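Local coordinates for peptidase M16 inactive domain family protein (Pseudomonas fluorescens, PDB 3GWB) that is of unproven function but, as a member of the M16 peptidase family, may bind metal and have hydrolase activity, at residues A194-S206 and N365-F377. Residues are numbered along the deposited sequence; the frame is centred on the assembly and turned at random.
Sequences AGNVVIALVGDLS and NADIVGQLGAMGF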
loop_
_atom_site.group_PDB
_atom_site.type_symbol
_atom_site.label_atom_id
_atom_site.label_comp_id
_atom_site.label_asym_id
_atom_site.label_seq_id
_atom_site.Cartn_x
_atom_site.Cartn_y
_atom_site.Cartn_z
ATOM N N ALA A 194 -6.287 -15.024 -25.651
ATOM C CA ALA A 194 -5.655 -16.216 -25.099
ATOM C C ALA A 194 -4.252 -16.483 -25.642
ATOM O O ALA A 194 -3.368 -16.926 -24.910
ATOM C CB ALA A 194 -6.549 -17.419 -25.343
ATOM N N GLY A 195 -4.041 -16.221 -26.927
ATOM C CA GLY A 195 -2.727 -16.451 -27.500
ATOM C C GLY A 195 -1.678 -15.476 -26.991
ATOM O O GLY A 195 -0.485 -15.663 -27.228
ATOM N N ASN A 196 -2.121 -14.444 -26.273
ATOM C CA ASN A 196 -1.228 -13.409 -25.747
ATOM C C ASN A 196 -1.009 -13.509 -24.237
ATOM O O ASN A 196 -0.516 -12.567 -23.611
ATOM C CB ASN A 196 -1.816 -12.027 -26.083
ATOM C CG ASN A 196 -0.793 -10.914 -25.999
ATOM O OD1 ASN A 196 0.289 -11.013 -26.573
ATOM N ND2 ASN A 196 -1.141 -9.833 -25.297
ATOM N N VAL A 197 -1.366 -14.644 -23.649
ATOM C CA VAL A 197 -1.217 -14.798 -22.207
ATOM C C VAL A 197 -0.373 -15.984 -21.751
ATOM O O VAL A 197 -0.244 -16.994 -22.452
ATOM C CB VAL A 197 -2.605 -14.926 -21.529
ATOM C CG1 VAL A 197 -3.169 -16.329 -21.773
ATOM C CG2 VAL A 197 -2.491 -14.626 -20.019
ATOM N N VAL A 198 0.212 -15.839 -20.568
ATOM C CA VAL A 198 0.993 -16.897 -19.943
ATOM C C VAL A 198 0.191 -17.291 -18.710
ATOM O O VAL A 198 -0.193 -16.429 -17.931
ATOM C CB VAL A 198 2.378 -16.409 -19.470
ATOM C CG1 VAL A 198 3.057 -17.510 -18.647
ATOM C CG2 VAL A 198 3.241 -16.050 -20.675
ATOM N N ILE A 199 -0.058 -18.582 -18.537
ATOM C CA ILE A 199 -0.832 -19.069 -17.396
ATOM C C ILE A 199 0.086 -19.804 -16.430
ATOM O O ILE A 199 0.606 -20.866 -16.755
ATOM C CB ILE A 199 -1.950 -20.027 -17.869
ATOM C CG1 ILE A 199 -2.918 -19.274 -18.780
ATOM C CG2 ILE A 199 -2.692 -20.613 -16.681
ATOM C CD1 ILE A 199 -3.880 -20.186 -19.508
ATOM N N ALA A 200 0.287 -19.233 -15.245
ATOM C CA ALA A 200 1.156 -19.834 -14.239
ATOM C C ALA A 200 0.319 -20.313 -13.061
ATOM O O ALA A 200 -0.533 -19.586 -12.566
ATOM C CB ALA A 200 2.193 -18.810 -13.773
ATOM N N LEU A 201 0.570 -21.539 -12.619
ATOM C CA LEU A 201 -0.181 -22.146 -11.520
ATOM C C LEU A 201 0.726 -22.827 -10.513
ATOM O O LEU A 201 1.604 -23.593 -10.888
ATOM C CB LEU A 201 -1.143 -23.206 -12.070
ATOM C CG LEU A 201 -2.563 -22.854 -12.498
ATOM C CD1 LEU A 201 -3.178 -24.050 -13.230
ATOM C CD2 LEU A 201 -3.393 -22.491 -11.257
ATOM N N VAL A 202 0.496 -22.567 -9.227
ATOM C CA VAL A 202 1.286 -23.195 -8.181
ATOM C C VAL A 202 0.425 -23.525 -6.967
ATOM O O VAL A 202 -0.281 -22.655 -6.437
ATOM C CB VAL A 202 2.435 -22.285 -7.698
ATOM C CG1 VAL A 202 3.231 -23.006 -6.640
ATOM C CG2 VAL A 202 3.336 -21.884 -8.861
ATOM N N GLY A 203 0.479 -24.773 -6.513
ATOM C CA GLY A 203 -0.300 -25.121 -5.340
ATOM C C GLY A 203 -0.765 -26.548 -5.177
ATOM O O GLY A 203 -0.256 -27.476 -5.802
ATOM N N ASP A 204 -1.763 -26.703 -4.317
ATOM C CA ASP A 204 -2.339 -27.996 -3.989
ATOM C C ASP A 204 -3.250 -28.510 -5.099
ATOM O O ASP A 204 -4.467 -28.599 -4.936
ATOM C CB ASP A 204 -3.104 -27.871 -2.665
ATOM C CG ASP A 204 -3.680 -29.185 -2.195
ATOM O OD1 ASP A 204 -3.045 -30.232 -2.448
ATOM O OD2 ASP A 204 -4.758 -29.164 -1.560
ATOM N N LEU A 205 -2.647 -28.860 -6.229
ATOM C CA LEU A 205 -3.401 -29.353 -7.377
ATOM C C LEU A 205 -2.622 -30.470 -8.049
ATOM O O LEU A 205 -1.395 -30.500 -7.983
ATOM C CB LEU A 205 -3.594 -28.232 -8.402
ATOM C CG LEU A 205 -4.300 -26.921 -8.038
ATOM C CD1 LEU A 205 -4.001 -25.861 -9.112
ATOM C CD2 LEU A 205 -5.794 -27.170 -7.912
ATOM N N SER A 206 -3.336 -31.385 -8.693
ATOM C CA SER A 206 -2.682 -32.461 -9.424
ATOM C C SER A 206 -2.448 -31.885 -10.823
ATOM O O SER A 206 -3.005 -30.840 -11.163
ATOM C CB SER A 206 -3.602 -33.685 -9.518
ATOM O OG SER A 206 -4.762 -33.399 -10.291
ATOM N N ASN A 365 4.086 -20.365 -2.641
ATOM C CA ASN A 365 3.396 -20.459 -3.918
ATOM C C ASN A 365 3.426 -19.114 -4.652
ATOM O O ASN A 365 3.640 -19.073 -5.861
ATOM C CB ASN A 365 1.946 -20.932 -3.717
ATOM C CG ASN A 365 1.861 -22.354 -3.173
ATOM O OD1 ASN A 365 2.849 -23.083 -3.154
ATOM N ND2 ASN A 365 0.674 -22.753 -2.739
ATOM N N ALA A 366 3.240 -18.013 -3.920
ATOM C CA ALA A 366 3.238 -16.680 -4.532
ATOM C C ALA A 366 4.582 -16.319 -5.160
ATOM O O ALA A 366 4.635 -15.734 -6.244
ATOM C CB ALA A 366 2.860 -15.617 -3.495
ATOM N N ASP A 367 5.670 -16.655 -4.470
ATOM C CA ASP A 367 6.991 -16.347 -4.999
ATOM C C ASP A 367 7.267 -17.196 -6.235
ATOM O O ASP A 367 7.762 -16.697 -7.240
ATOM C CB ASP A 367 8.072 -16.594 -3.947
ATOM C CG ASP A 367 8.100 -15.516 -2.875
ATOM O OD1 ASP A 367 8.132 -14.317 -3.238
ATOM O OD2 ASP A 367 8.102 -15.868 -1.674
ATOM N N ILE A 368 6.938 -18.478 -6.156
ATOM C CA ILE A 368 7.158 -19.388 -7.280
ATOM C C ILE A 368 6.319 -18.974 -8.486
ATOM O O ILE A 368 6.838 -18.839 -9.593
ATOM C CB ILE A 368 6.816 -20.849 -6.897
ATOM C CG1 ILE A 368 7.690 -21.298 -5.724
ATOM C CG2 ILE A 368 7.041 -21.778 -8.087
ATOM C CD1 ILE A 368 9.180 -21.256 -6.019
ATOM N N VAL A 369 5.025 -18.755 -8.273
ATOM C CA VAL A 369 4.143 -18.372 -9.371
ATOM C C VAL A 369 4.645 -17.095 -10.063
ATOM O O VAL A 369 4.502 -16.938 -11.279
ATOM C CB VAL A 369 2.682 -18.187 -8.873
ATOM C CG1 VAL A 369 2.492 -16.793 -8.247
ATOM C CG2 VAL A 369 1.718 -18.419 -10.034
ATOM N N GLY A 370 5.245 -16.191 -9.292
ATOM C CA GLY A 370 5.780 -14.968 -9.879
ATOM C C GLY A 370 6.914 -15.268 -10.854
ATOM O O GLY A 370 6.983 -14.698 -11.945
ATOM N N GLN A 371 7.808 -16.168 -10.461
ATOM C CA GLN A 371 8.940 -16.549 -11.300
ATOM C C GLN A 371 8.487 -17.326 -12.527
ATOM O O GLN A 371 9.023 -17.132 -13.620
ATOM C CB GLN A 371 9.939 -17.391 -10.502
ATOM C CG GLN A 371 10.558 -16.661 -9.318
ATOM C CD GLN A 371 11.317 -15.414 -9.732
ATOM O OE1 GLN A 371 12.219 -15.470 -10.571
ATOM N NE2 GLN A 371 10.958 -14.277 -9.141
ATOM N N LEU A 372 7.500 -18.205 -12.346
ATOM C CA LEU A 372 6.976 -18.998 -13.460
ATOM C C LEU A 372 6.388 -18.090 -14.531
ATOM O O LEU A 372 6.546 -18.336 -15.733
ATOM C CB LEU A 372 5.891 -19.962 -12.977
ATOM C CG LEU A 372 6.313 -21.171 -12.142
ATOM C CD1 LEU A 372 5.122 -22.133 -12.026
ATOM C CD2 LEU A 372 7.485 -21.883 -12.815
ATOM N N GLY A 373 5.695 -17.044 -14.089
ATOM C CA GLY A 373 5.105 -16.105 -15.022
ATOM C C GLY A 373 6.187 -15.441 -15.850
ATOM O O GLY A 373 6.056 -15.322 -17.067
ATOM N N ALA A 374 7.260 -15.013 -15.190
ATOM C CA ALA A 374 8.370 -14.366 -15.883
ATOM C C ALA A 374 9.067 -15.361 -16.808
ATOM O O ALA A 374 9.470 -15.007 -17.912
ATOM C CB ALA A 374 9.368 -13.801 -14.878
HETATM N N MSE A 375 9.209 -16.603 -16.355
HETATM C CA MSE A 375 9.848 -17.634 -17.168
HETATM C C MSE A 375 9.075 -17.803 -18.473
HETATM O O MSE A 375 9.663 -17.830 -19.562
HETATM C CB MSE A 375 9.893 -18.967 -16.405
HETATM C CG MSE A 375 10.960 -19.030 -15.291
HETATM SE SE MSE A 375 10.796 -20.466 -14.161
HETATM C CE MSE A 375 10.867 -21.817 -15.302
ATOM N N GLY A 376 7.752 -17.900 -18.361
ATOM C CA GLY A 376 6.927 -18.076 -19.540
ATOM C C GLY A 376 6.858 -16.859 -20.440
ATOM O O GLY A 376 6.964 -16.971 -21.663
ATOM N N PHE A 377 6.685 -15.692 -19.830
ATOM C CA PHE A 377 6.580 -14.450 -20.576
ATOM C C PHE A 377 7.859 -14.107 -21.328
ATOM O O PHE A 377 7.808 -13.662 -22.471
ATOM C CB PHE A 377 6.231 -13.292 -19.646
ATOM C CG PHE A 377 5.865 -12.025 -20.368
ATOM C CD1 PHE A 377 4.586 -11.853 -20.885
ATOM C CD2 PHE A 377 6.813 -11.028 -20.578
ATOM C CE1 PHE A 377 4.245 -10.686 -21.566
ATOM C CE2 PHE A 377 6.482 -9.858 -21.262
ATOM C CZ PHE A 377 5.203 -9.691 -21.771
#
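Val202 lies against the first turns of helix 365-377 and touches four of its side chains. With CG2 set beside its own backbone N and CG1 turned anti to that N (chi1 -179°), the two methyls part company: CG2 reaches Leu372 CD1 at 3.6 Å and also meets Ile368 CG2 and Val369 CB, while CG1 faces Asn365. Back toward the start of the strand, Ala200 CB meets Val369 CG2 at 3.8 Å and, from another direction, Leu372 CB, with the backbone of Gly373 also close by. Val198 has mostly backbone to rest on: its CG2 comes within 3.6 Å of Phe377 N and stands at the edge of the Phe377 ring, near its plane. Gly376 allows this close approach, since a CB there would run into Val198 CG1.

The polar groups here make van der Waals contacts. Asn365 lays its amide across the end of the strand, OD1 3.5 Å from Val202 CG1 and ND2 3.6 Å from Gly203 CA. An alanine here would lose that amide, which would probably open a gap beside Val202 CG1 and leave Gly203 without its cover from the helix.

The axes of strand and helix run nearly antiparallel, at 155°, and come within 7.5 Å of each other. Leu201, pointing the other way, packs on helix 207-220 behind the sheet, and Leu372 also touches Val28 of neighbouring strand 24-29. The mixed N-terminal sheet is thus sandwiched in an alpha/beta fold, with helix 207-220 on one face and helix 365-377, supplied from late in the chain, on the other.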